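Local coordinates for protein DNA ligase (Archaeoglobus fulgidus, PDB 3GDE) that seals nicks in double-stranded DNA, using ATP and releasing AMP and diphosphate, probably during replication, recombination and repair, at residues E509-P514 with A521-R526; S291-V296 with E362-E367. All blocks are in the same frame, centred on the assembly; numbering follows the deposited sequence.

Contact 1 of 2, residues E509-P514 with A521-R526; sequences EIQKSP and ALRFPR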
# COMPACT_ATOMS: atom_id res chain seq x y z
N GLU A 509 12.92 -1.95 21.45
CA GLU A 509 12.76 -3.40 21.46
C GLU A 509 11.32 -3.82 21.12
O GLU A 509 10.38 -3.10 21.43
CB GLU A 509 13.16 -3.95 22.83
CG GLU A 509 13.38 -5.46 22.85
CD GLU A 509 13.80 -6.01 24.21
OE1 GLU A 509 13.41 -5.43 25.27
OE2 GLU A 509 14.51 -7.04 24.22
N ILE A 510 11.18 -4.97 20.47
CA ILE A 510 9.90 -5.66 20.38
C ILE A 510 9.92 -6.78 21.43
O ILE A 510 10.82 -7.62 21.41
CB ILE A 510 9.63 -6.26 18.96
CG1 ILE A 510 9.66 -5.17 17.89
CG2 ILE A 510 8.29 -6.99 18.93
CD1 ILE A 510 9.96 -5.69 16.48
N GLN A 511 8.96 -6.77 22.35
CA GLN A 511 8.80 -7.89 23.28
C GLN A 511 7.60 -8.75 22.90
O GLN A 511 6.66 -8.26 22.28
CB GLN A 511 8.60 -7.42 24.73
CG GLN A 511 8.91 -5.97 25.07
CD GLN A 511 8.23 -5.52 26.38
OE1 GLN A 511 8.72 -4.63 27.08
NE2 GLN A 511 7.09 -6.14 26.70
N LYS A 512 7.63 -10.02 23.29
CA LYS A 512 6.42 -10.84 23.30
C LYS A 512 5.59 -10.47 24.53
O LYS A 512 6.13 -10.32 25.63
CB LYS A 512 6.73 -12.33 23.30
CG LYS A 512 7.40 -12.82 22.03
CD LYS A 512 7.08 -14.28 21.73
CE LYS A 512 5.86 -14.38 20.80
NZ LYS A 512 5.60 -15.79 20.36
N SER A 513 4.29 -10.31 24.34
CA SER A 513 3.40 -9.80 25.38
C SER A 513 1.97 -10.27 25.12
O SER A 513 1.53 -10.31 23.97
CB SER A 513 3.44 -8.27 25.41
OG SER A 513 2.64 -7.74 26.46
N PRO A 514 1.24 -10.62 26.19
CA PRO A 514 -0.15 -11.00 25.99
C PRO A 514 -1.10 -9.81 25.91
O PRO A 514 -2.28 -10.00 25.61
CB PRO A 514 -0.46 -11.84 27.24
CG PRO A 514 0.43 -11.27 28.31
CD PRO A 514 1.66 -10.73 27.61
N ALA A 521 4.63 -6.31 21.76
CA ALA A 521 4.54 -4.94 22.24
C ALA A 521 5.84 -4.20 21.94
O ALA A 521 6.94 -4.75 22.11
CB ALA A 521 4.24 -4.91 23.72
N LEU A 522 5.72 -2.96 21.49
CA LEU A 522 6.89 -2.11 21.30
C LEU A 522 7.33 -1.51 22.63
O LEU A 522 6.51 -0.96 23.39
CB LEU A 522 6.62 -1.01 20.27
CG LEU A 522 6.18 -1.40 18.86
CD1 LEU A 522 6.02 -0.15 18.01
CD2 LEU A 522 7.17 -2.36 18.20
N ARG A 523 8.63 -1.64 22.91
CA ARG A 523 9.27 -1.03 24.07
C ARG A 523 9.91 0.29 23.60
O ARG A 523 10.71 0.31 22.67
CB ARG A 523 10.31 -2.00 24.64
CG ARG A 523 11.06 -1.54 25.88
CD ARG A 523 10.36 -1.93 27.20
NE ARG A 523 11.04 -1.37 28.36
CZ ARG A 523 10.47 -1.04 29.52
NH1 ARG A 523 9.16 -1.21 29.71
NH2 ARG A 523 11.21 -0.53 30.50
N PHE A 524 9.50 1.38 24.24
CA PHE A 524 9.94 2.75 23.89
C PHE A 524 9.70 3.15 22.43
O PHE A 524 10.63 3.58 21.74
CB PHE A 524 11.39 3.03 24.33
CG PHE A 524 11.65 2.70 25.77
CD1 PHE A 524 12.46 1.64 26.12
CD2 PHE A 524 11.03 3.43 26.78
CE1 PHE A 524 12.68 1.31 27.47
CE2 PHE A 524 11.24 3.11 28.12
CZ PHE A 524 12.07 2.05 28.46
N PRO A 525 8.43 3.06 21.97
CA PRO A 525 8.09 3.52 20.63
C PRO A 525 8.24 5.04 20.56
O PRO A 525 8.00 5.74 21.55
CB PRO A 525 6.63 3.10 20.47
CG PRO A 525 6.10 3.08 21.85
CD PRO A 525 7.23 2.58 22.70
N ARG A 526 8.65 5.55 19.41
CA ARG A 526 8.91 6.97 19.29
C ARG A 526 8.51 7.40 17.90
O ARG A 526 8.90 6.78 16.91
CB ARG A 526 10.40 7.28 19.56
CG ARG A 526 10.82 8.75 19.38
CD ARG A 526 12.25 9.03 19.91
NE ARG A 526 12.25 9.14 21.37
CZ ARG A 526 11.98 10.26 22.04
NH1 ARG A 526 11.69 11.38 21.39
NH2 ARG A 526 11.99 10.25 23.37

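Contact 2 of 2, residues S291-V296 with E362-E367; sequences SVKPGV and ESAVNE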
# COMPACT_ATOMS: atom_id res chain seq x y z
N SER A 291 19.87 9.25 -20.64
CA SER A 291 20.91 8.35 -20.13
C SER A 291 20.60 6.86 -20.24
O SER A 291 21.53 6.04 -20.19
CB SER A 291 21.28 8.70 -18.69
OG SER A 291 21.67 10.07 -18.58
N VAL A 292 19.33 6.49 -20.37
CA VAL A 292 19.02 5.06 -20.42
C VAL A 292 18.50 4.55 -21.77
O VAL A 292 17.80 5.25 -22.50
CB VAL A 292 18.19 4.54 -19.18
CG1 VAL A 292 18.54 5.31 -17.88
CG2 VAL A 292 16.71 4.57 -19.43
N LYS A 293 18.91 3.33 -22.09
CA LYS A 293 18.51 2.63 -23.30
C LYS A 293 17.02 2.26 -23.22
O LYS A 293 16.58 1.68 -22.22
CB LYS A 293 19.41 1.40 -23.45
CG LYS A 293 19.21 0.55 -24.69
CD LYS A 293 18.58 -0.81 -24.35
CE LYS A 293 19.47 -1.68 -23.44
NZ LYS A 293 20.76 -2.15 -24.05
N PRO A 294 16.23 2.63 -24.25
CA PRO A 294 14.78 2.38 -24.27
C PRO A 294 14.45 0.89 -24.26
O PRO A 294 15.24 0.08 -24.73
CB PRO A 294 14.34 3.01 -25.60
CG PRO A 294 15.43 3.98 -25.96
CD PRO A 294 16.68 3.34 -25.47
N GLY A 295 13.28 0.55 -23.73
CA GLY A 295 12.83 -0.85 -23.70
C GLY A 295 13.21 -1.60 -22.43
O GLY A 295 13.42 -2.81 -22.46
N VAL A 296 13.31 -0.87 -21.32
CA VAL A 296 13.72 -1.46 -20.04
C VAL A 296 12.77 -1.16 -18.88
O VAL A 296 11.97 -0.22 -18.92
CB VAL A 296 15.19 -1.08 -19.62
CG1 VAL A 296 16.20 -1.50 -20.67
CG2 VAL A 296 15.32 0.41 -19.33
N GLU A 362 24.28 -2.84 -16.90
CA GLU A 362 25.46 -2.03 -17.23
C GLU A 362 25.39 -1.46 -18.65
O GLU A 362 25.64 -0.27 -18.86
CB GLU A 362 26.75 -2.82 -17.01
CG GLU A 362 27.09 -3.04 -15.54
CD GLU A 362 28.22 -4.02 -15.32
OE1 GLU A 362 28.44 -4.44 -14.16
OE2 GLU A 362 28.91 -4.39 -16.31
N SER A 363 25.01 -2.30 -19.62
CA SER A 363 24.92 -1.84 -21.00
C SER A 363 23.66 -1.01 -21.30
O SER A 363 23.55 -0.42 -22.37
CB SER A 363 25.08 -3.00 -21.98
OG SER A 363 23.86 -3.70 -22.16
N ALA A 364 22.73 -0.94 -20.34
CA ALA A 364 21.46 -0.24 -20.52
C ALA A 364 21.50 1.20 -20.04
O ALA A 364 20.78 2.07 -20.55
CB ALA A 364 20.34 -0.99 -19.84
N VAL A 365 22.33 1.46 -19.04
CA VAL A 365 22.50 2.83 -18.57
C VAL A 365 23.87 3.40 -18.92
O VAL A 365 24.90 2.74 -18.80
CB VAL A 365 22.07 3.04 -17.08
CG1 VAL A 365 21.74 1.73 -16.40
CG2 VAL A 365 23.09 3.87 -16.29
N ASN A 366 23.83 4.64 -19.40
CA ASN A 366 25.01 5.43 -19.66
C ASN A 366 25.10 6.45 -18.54
O ASN A 366 24.30 7.39 -18.48
CB ASN A 366 24.89 6.09 -21.05
CG ASN A 366 25.77 7.31 -21.20
OD1 ASN A 366 26.98 7.21 -21.41
ND2 ASN A 366 25.15 8.49 -21.08
N GLU A 367 26.05 6.23 -17.63
CA GLU A 367 26.17 7.03 -16.42
C GLU A 367 26.37 8.51 -16.70
O GLU A 367 27.18 8.89 -17.54
CB GLU A 367 27.28 6.48 -15.50
CG GLU A 367 26.94 5.12 -14.86
CD GLU A 367 27.76 4.80 -13.61
OE1 GLU A 367 28.51 3.80 -13.62
OE2 GLU A 367 27.65 5.54 -12.61
O HOH W 1 22.31 4.34 -22.58
O HOH W 2 21.10 -3.71 -21.77

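Contact 1 of 2, residues E509-P514 with A521-R526
The carbonyl oxygen of E509 accepts the amide N-H of R523 at 2.7 Å (N to O), the shortest of the four bonds between 509-514 and 521-526, in an antiparallel beta hairpin of the C-terminal OB-fold region. E509 and R523 form a hydrogen-bonded pair whose return bond, from E509 N to R523 O, is weak at 3.4 Å. Two residues further on, Q511 and A521 make the next hydrogen-bonded pair: each amide N lies 2.9 Å from the other residue's carbonyl O. I510 and L522 sit between them as a non-hydrogen-bonded pair, their side chains side by side in the same direction, I510 CG1 resting 3.8 Å from L522 CD2. On that face I510 touches V545, L548 and Y549 of helix 542-550, and L522 touches L428 and L430 of strand 428-437. The other face carries E509, Q511, A521 and R523. Beyond the strand, S513 CB packs on A521 CB. CG of R523 stands anti to its backbone N (chi1 -178°), and the chain then bends at chi2; Q511, extended beyond CG, crosses it obliquely, amide and guanidinium planes 26° apart. Q511 OE1 reaches R523 CD at 3.2 Å, touching the aliphatic chain short of the guanidinium.

Contact 2 of 2, residues S291-V296 with E362-E367
K293 curls over A364, its CB lying 3.3 Å from A364 O and its CE 3.8 Å from A364 CB. CG leaves anti to the backbone N (chi1 -177°), and bends at chi2, chi3 and chi4 fold the chain round so that the ammonium ends near S363. There NZ and S363 OG, 3.9 Å apart, are joined by a water 2.8 Å from NZ. An alanine here, which removes CE and NZ, would probably open a gap beside the A364 methyl and leave the water held by S363 OG without its ammonium partner. V296 CG1 also approaches A364 CB, at 4.3 Å. On the N-terminal side of K293, CG1 of V292 makes a similarly light apolar contact with V365 CB, while V365 itself packs on I371 and L373 of strand 371-379. At the far end, S291 CB lies 3.3 Å from N366 O, and S291 OG bonds to the hydroxyl of S368. The backbones themselves are joined by two hydrogen bonds, K293 N to A364 O at 2.7 Å and N366 N to S291 O; a water donates to S291 O and, weakly, to A364 O. The arrangement is a single beta bridge, V292 with V365, that joins the backbone following helix 282-291 to the backbone at V365 in the adenylation domain, just ahead of a G1 beta bulge in which G295 and V296 face W262.

In the fold
The two contacts lie in different domains of a single chain, with centres 45 Å apart and nearest atoms about 35 Å apart, so neither touches the other. They come in series: contact 2 is complete before contact 1 begins. Contact 2 joins parts of the adenylation domain separated by 65 residues, bringing together the loop that leads into strand 296-306 and the segment ahead of strand 371-379. Contact 1 is local, pairing strands 509-512 and 520-523 across a seven-residue loop in the C-terminal region, away from the annotated sites. V365 of contact 2 is about 10 Å, side chain to side chain, from F340, a predicted ATP-binding residue. Each contact thus joins elements within its own domain.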